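Local coordinates for uncharacterized protein (Clostridium leptum, PDB 4PW1), which is of unknown function but folds as a nine-stranded antiparallel beta sheet flanked by alpha helices, at residues F174-S185 with I197-V208. Residues are numbered along the deposited sequence; the frame is centred on the assembly and turned at random.
Sequences FYMFFMRCQMLS and IGDNLYTIWELV
F178 reaches across to I204, W205 and V208 in an antiparallel helix pair, two helices packed against the nine-stranded antiparallel sheet, whose axes come within 9.7 Å at their closest. Its CG lies anti to the carbonyl carbon (chi1 -65°), which carries the ring across toward helix 198-210. There its rim meets two methyls near the ring plane: CE1 of F178 touches CG2 of I204 at 3.6 Å, and CZ of F178 approaches CG2 of V208. W205 turns the edge of its indole toward one face of F178, an edge-to-face pair with planes at 64°, while W205 NE1 hydrogen-bonds to the carbonyl oxygen of P143. Large rings suit this end, where the backbones stand well apart; the beta-branched I204 and V208 present compact methyls to them and also touch M234 of strand 233-239. Further along, the small C181 lets L201 come close: C181 CB lies 3.5 Å from CD2 of L201. I197, in the loop just before helix 198-210, sets CG2 against S185 CB and L184 CD2, and its CD1 meets C181 SG. Where the chains draw together, the CA atoms of S185 and G198 are 5.1 Å apart, which calls for small residues: S185 OG, hydrogen-bonded to D195, lies 3.5 Å from G198 CA.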
loop_
_atom_site.group_PDB
_atom_site.type_symbol
_atom_site.label_atom_id
_atom_site.label_comp_id
_atom_site.label_asym_id
_atom_site.label_seq_id
_atom_site.Cartn_x
_atom_site.Cartn_y
_atom_site.Cartn_z
ATOM N N PHE B 174 -1.271 12.752 20.561
ATOM C CA PHE B 174 -2.187 11.678 20.937
ATOM C C PHE B 174 -3.296 12.273 21.772
ATOM O O PHE B 174 -4.447 12.062 21.455
ATOM C CB PHE B 174 -1.463 10.516 21.638
ATOM C CG PHE B 174 -0.505 9.794 20.743
ATOM C CD1 PHE B 174 -0.953 8.809 19.891
ATOM C CD2 PHE B 174 0.838 10.159 20.694
ATOM C CE1 PHE B 174 -0.096 8.158 19.040
ATOM C CE2 PHE B 174 1.706 9.518 19.824
ATOM C CZ PHE B 174 1.239 8.515 18.979
ATOM N N TYR B 175 -2.940 13.068 22.787
ATOM C CA TYR B 175 -3.949 13.732 23.609
ATOM C C TYR B 175 -4.891 14.590 22.764
ATOM O O TYR B 175 -6.108 14.575 22.980
ATOM C CB TYR B 175 -3.319 14.593 24.701
ATOM C CG TYR B 175 -2.553 13.866 25.771
ATOM C CD1 TYR B 175 -2.807 12.516 26.077
ATOM C CD2 TYR B 175 -1.614 14.542 26.547
ATOM C CE1 TYR B 175 -2.118 11.871 27.102
ATOM C CE2 TYR B 175 -0.919 13.912 27.577
ATOM C CZ TYR B 175 -1.171 12.574 27.861
ATOM O OH TYR B 175 -0.463 11.929 28.864
HETATM N N MSE B 176 -4.342 15.341 21.802
HETATM C CA MSE B 176 -5.162 16.246 21.013
HETATM C C MSE B 176 -6.120 15.468 20.154
HETATM O O MSE B 176 -7.322 15.829 20.023
HETATM C CB MSE B 176 -4.347 17.130 20.077
HETATM C CG MSE B 176 -3.551 18.139 20.888
HETATM SE SE MSE B 176 -2.573 19.353 19.655
HETATM C CE MSE B 176 -1.528 18.218 18.383
ATOM N N PHE B 177 -5.612 14.406 19.542
ATOM C CA PHE B 177 -6.458 13.606 18.658
ATOM C C PHE B 177 -7.559 12.889 19.457
ATOM O O PHE B 177 -8.711 12.912 19.078
ATOM C CB PHE B 177 -5.629 12.600 17.890
ATOM C CG PHE B 177 -6.455 11.692 17.013
ATOM C CD1 PHE B 177 -7.054 12.175 15.862
ATOM C CD2 PHE B 177 -6.663 10.378 17.378
ATOM C CE1 PHE B 177 -7.839 11.342 15.078
ATOM C CE2 PHE B 177 -7.425 9.534 16.604
ATOM C CZ PHE B 177 -8.008 10.026 15.446
ATOM N N PHE B 178 -7.222 12.272 20.577
ATOM C CA PHE B 178 -8.264 11.605 21.391
ATOM C C PHE B 178 -9.316 12.566 21.913
ATOM O O PHE B 178 -10.513 12.235 21.959
ATOM C CB PHE B 178 -7.637 10.813 22.543
ATOM C CG PHE B 178 -6.791 9.668 22.080
ATOM C CD1 PHE B 178 -7.156 8.930 20.995
ATOM C CD2 PHE B 178 -5.611 9.359 22.711
ATOM C CE1 PHE B 178 -6.357 7.894 20.534
ATOM C CE2 PHE B 178 -4.835 8.299 22.273
ATOM C CZ PHE B 178 -5.215 7.569 21.200
HETATM N N MSE B 179 -8.888 13.756 22.290
HETATM C CA MSE B 179 -9.826 14.770 22.818
HETATM C C MSE B 179 -10.768 15.191 21.714
HETATM O O MSE B 179 -11.960 15.339 21.943
HETATM C CB MSE B 179 -9.103 16.026 23.295
HETATM C CG MSE B 179 -8.500 15.853 24.689
HETATM SE SE MSE B 179 -7.212 17.316 25.091
HETATM C CE MSE B 179 -8.297 18.755 24.245
ATOM N N ARG B 180 -10.251 15.377 20.496
ATOM C CA ARG B 180 -11.144 15.694 19.364
ATOM C C ARG B 180 -12.148 14.575 19.088
ATOM O O ARG B 180 -13.362 14.831 18.896
ATOM C CB ARG B 180 -10.365 16.040 18.096
ATOM C CG ARG B 180 -9.660 17.380 18.183
ATOM C CD ARG B 180 -8.762 17.563 16.973
ATOM N NE ARG B 180 -8.095 18.861 16.950
ATOM C CZ ARG B 180 -8.638 19.998 16.532
ATOM N NH1 ARG B 180 -9.892 20.058 16.098
ATOM N NH2 ARG B 180 -7.915 21.106 16.573
ATOM N N CYS B 181 -11.676 13.331 19.101
ATOM C CA CYS B 181 -12.583 12.178 18.917
ATOM C C CYS B 181 -13.720 12.131 19.956
ATOM O O CYS B 181 -14.894 11.948 19.602
ATOM C CB CYS B 181 -11.808 10.855 18.916
ATOM S SG CYS B 181 -10.740 10.609 17.446
ATOM N N GLN B 182 -13.350 12.309 21.219
ATOM C CA GLN B 182 -14.295 12.362 22.338
ATOM C C GLN B 182 -15.278 13.531 22.173
ATOM O O GLN B 182 -16.482 13.384 22.413
ATOM C CB GLN B 182 -13.506 12.514 23.655
ATOM C CG GLN B 182 -14.384 12.509 24.923
ATOM C CD GLN B 182 -15.076 11.182 25.085
ATOM O OE1 GLN B 182 -14.409 10.146 25.170
ATOM N NE2 GLN B 182 -16.406 11.179 24.978
HETATM N N MSE B 183 -14.777 14.702 21.769
HETATM C CA MSE B 183 -15.656 15.862 21.572
HETATM C C MSE B 183 -16.650 15.565 20.484
HETATM O O MSE B 183 -17.802 15.955 20.581
HETATM C CB MSE B 183 -14.945 17.153 21.155
HETATM C CG MSE B 183 -14.219 17.785 22.318
HETATM SE SE MSE B 183 -13.110 19.292 21.689
HETATM C CE MSE B 183 -14.495 20.050 20.481
ATOM N N LEU B 184 -16.217 14.925 19.396
ATOM C CA LEU B 184 -17.167 14.581 18.324
ATOM C C LEU B 184 -18.291 13.676 18.816
ATOM O O LEU B 184 -19.480 13.916 18.523
ATOM C CB LEU B 184 -16.441 13.932 17.153
ATOM C CG LEU B 184 -17.315 13.420 16.007
ATOM C CD1 LEU B 184 -18.153 14.534 15.402
ATOM C CD2 LEU B 184 -16.452 12.772 14.965
ATOM N N SER B 185 -17.924 12.624 19.543
ATOM C CA SER B 185 -18.909 11.724 20.104
ATOM C C SER B 185 -19.884 12.489 21.030
ATOM O O SER B 185 -21.110 12.331 20.920
ATOM C CB SER B 185 -18.205 10.606 20.890
ATOM O OG SER B 185 -19.151 9.782 21.554
ATOM N N ILE B 197 -18.837 7.515 15.999
ATOM C CA ILE B 197 -17.469 7.337 16.506
ATOM C C ILE B 197 -17.359 6.756 17.939
ATOM O O ILE B 197 -16.359 6.117 18.285
ATOM C CB ILE B 197 -16.626 8.640 16.376
ATOM C CG1 ILE B 197 -15.138 8.249 16.500
ATOM C CG2 ILE B 197 -17.039 9.725 17.394
ATOM C CD1 ILE B 197 -14.157 9.280 16.005
ATOM N N GLY B 198 -18.387 6.969 18.765
ATOM C CA GLY B 198 -18.340 6.612 20.226
ATOM C C GLY B 198 -18.025 5.172 20.505
ATOM O O GLY B 198 -17.205 4.852 21.388
ATOM N N ASP B 199 -18.598 4.295 19.689
ATOM C CA ASP B 199 -18.346 2.858 19.826
ATOM C C ASP B 199 -16.918 2.466 19.495
ATOM O O ASP B 199 -16.482 1.363 19.886
ATOM C CB ASP B 199 -19.314 2.027 18.958
ATOM C CG ASP B 199 -20.736 2.010 19.493
ATOM O OD1 ASP B 199 -20.961 2.550 20.554
ATOM O OD2 ASP B 199 -21.643 1.463 18.835
ATOM N N ASN B 200 -16.189 3.318 18.752
ATOM C CA ASN B 200 -14.804 3.027 18.369
ATOM C C ASN B 200 -13.706 3.625 19.265
ATOM O O ASN B 200 -12.514 3.293 19.108
ATOM C CB ASN B 200 -14.590 3.447 16.900
ATOM C CG ASN B 200 -15.304 2.538 15.930
ATOM O OD1 ASN B 200 -15.671 1.401 16.278
ATOM N ND2 ASN B 200 -15.511 3.034 14.691
ATOM N N LEU B 201 -14.109 4.484 20.215
ATOM C CA LEU B 201 -13.151 5.274 20.999
ATOM C C LEU B 201 -12.264 4.400 21.869
ATOM O O LEU B 201 -11.039 4.593 21.910
ATOM C CB LEU B 201 -13.861 6.330 21.884
ATOM C CG LEU B 201 -14.665 7.405 21.170
ATOM C CD1 LEU B 201 -15.375 8.277 22.210
ATOM C CD2 LEU B 201 -13.749 8.231 20.290
ATOM N N TYR B 202 -12.860 3.454 22.577
ATOM C CA TYR B 202 -12.066 2.563 23.412
ATOM C C TYR B 202 -11.035 1.802 22.532
ATOM O O TYR B 202 -9.868 1.689 22.878
ATOM C CB TYR B 202 -12.940 1.581 24.209
ATOM C CG TYR B 202 -12.076 0.648 24.999
ATOM C CD1 TYR B 202 -11.581 1.021 26.236
ATOM C CD2 TYR B 202 -11.668 -0.566 24.463
ATOM C CE1 TYR B 202 -10.702 0.204 26.930
ATOM C CE2 TYR B 202 -10.776 -1.389 25.137
ATOM C CZ TYR B 202 -10.300 -0.995 26.364
ATOM O OH TYR B 202 -9.449 -1.796 27.068
ATOM N N THR B 203 -11.473 1.259 21.404
ATOM C CA THR B 203 -10.568 0.459 20.581
ATOM C C THR B 203 -9.377 1.297 20.100
ATOM O O THR B 203 -8.242 0.851 20.119
ATOM C CB THR B 203 -11.299 -0.111 19.363
ATOM O OG1 THR B 203 -12.321 -0.971 19.819
ATOM C CG2 THR B 203 -10.362 -0.918 18.445
ATOM N N ILE B 204 -9.641 2.524 19.705
ATOM C CA ILE B 204 -8.581 3.389 19.223
ATOM C C ILE B 204 -7.563 3.649 20.338
ATOM O O ILE B 204 -6.340 3.521 20.147
ATOM C CB ILE B 204 -9.185 4.715 18.669
ATOM C CG1 ILE B 204 -10.005 4.425 17.403
ATOM C CG2 ILE B 204 -8.103 5.700 18.344
ATOM C CD1 ILE B 204 -10.930 5.571 17.018
ATOM N N TRP B 205 -8.076 3.995 21.516
ATOM C CA TRP B 205 -7.227 4.242 22.651
ATOM C C TRP B 205 -6.414 3.021 23.027
ATOM O O TRP B 205 -5.190 3.113 23.253
ATOM C CB TRP B 205 -8.131 4.698 23.793
ATOM C CG TRP B 205 -7.513 5.007 25.064
ATOM C CD1 TRP B 205 -6.936 6.193 25.438
ATOM C CD2 TRP B 205 -7.400 4.133 26.174
ATOM N NE1 TRP B 205 -6.509 6.113 26.748
ATOM C CE2 TRP B 205 -6.775 4.854 27.216
ATOM C CE3 TRP B 205 -7.820 2.820 26.427
ATOM C CZ2 TRP B 205 -6.578 4.297 28.482
ATOM C CZ3 TRP B 205 -7.555 2.252 27.670
ATOM C CH2 TRP B 205 -6.949 2.990 28.676
ATOM N N GLU B 206 -7.087 1.872 23.112
ATOM C CA GLU B 206 -6.436 0.646 23.522
ATOM C C GLU B 206 -5.328 0.206 22.527
ATOM O O GLU B 206 -4.283 -0.301 22.938
ATOM C CB GLU B 206 -7.438 -0.492 23.688
ATOM C CG GLU B 206 -6.832 -1.764 24.264
ATOM C CD GLU B 206 -7.790 -2.928 24.212
ATOM O OE1 GLU B 206 -8.056 -3.320 23.065
ATOM O OE2 GLU B 206 -8.301 -3.430 25.276
ATOM N N LEU B 207 -5.562 0.377 21.240
ATOM C CA LEU B 207 -4.521 0.043 20.290
ATOM C C LEU B 207 -3.269 0.867 20.487
ATOM O O LEU B 207 -2.144 0.310 20.519
ATOM C CB LEU B 207 -4.987 0.267 18.882
ATOM C CG LEU B 207 -5.870 -0.852 18.387
ATOM C CD1 LEU B 207 -6.567 -0.361 17.129
ATOM C CD2 LEU B 207 -5.061 -2.116 18.169
ATOM N N VAL B 208 -3.433 2.169 20.683
ATOM C CA VAL B 208 -2.261 3.003 20.882
ATOM C C VAL B 208 -1.564 2.635 22.202
ATOM O O VAL B 208 -0.327 2.690 22.331
ATOM C CB VAL B 208 -2.618 4.495 20.822
ATOM C CG1 VAL B 208 -1.403 5.363 21.114
ATOM C CG2 VAL B 208 -3.140 4.829 19.466
#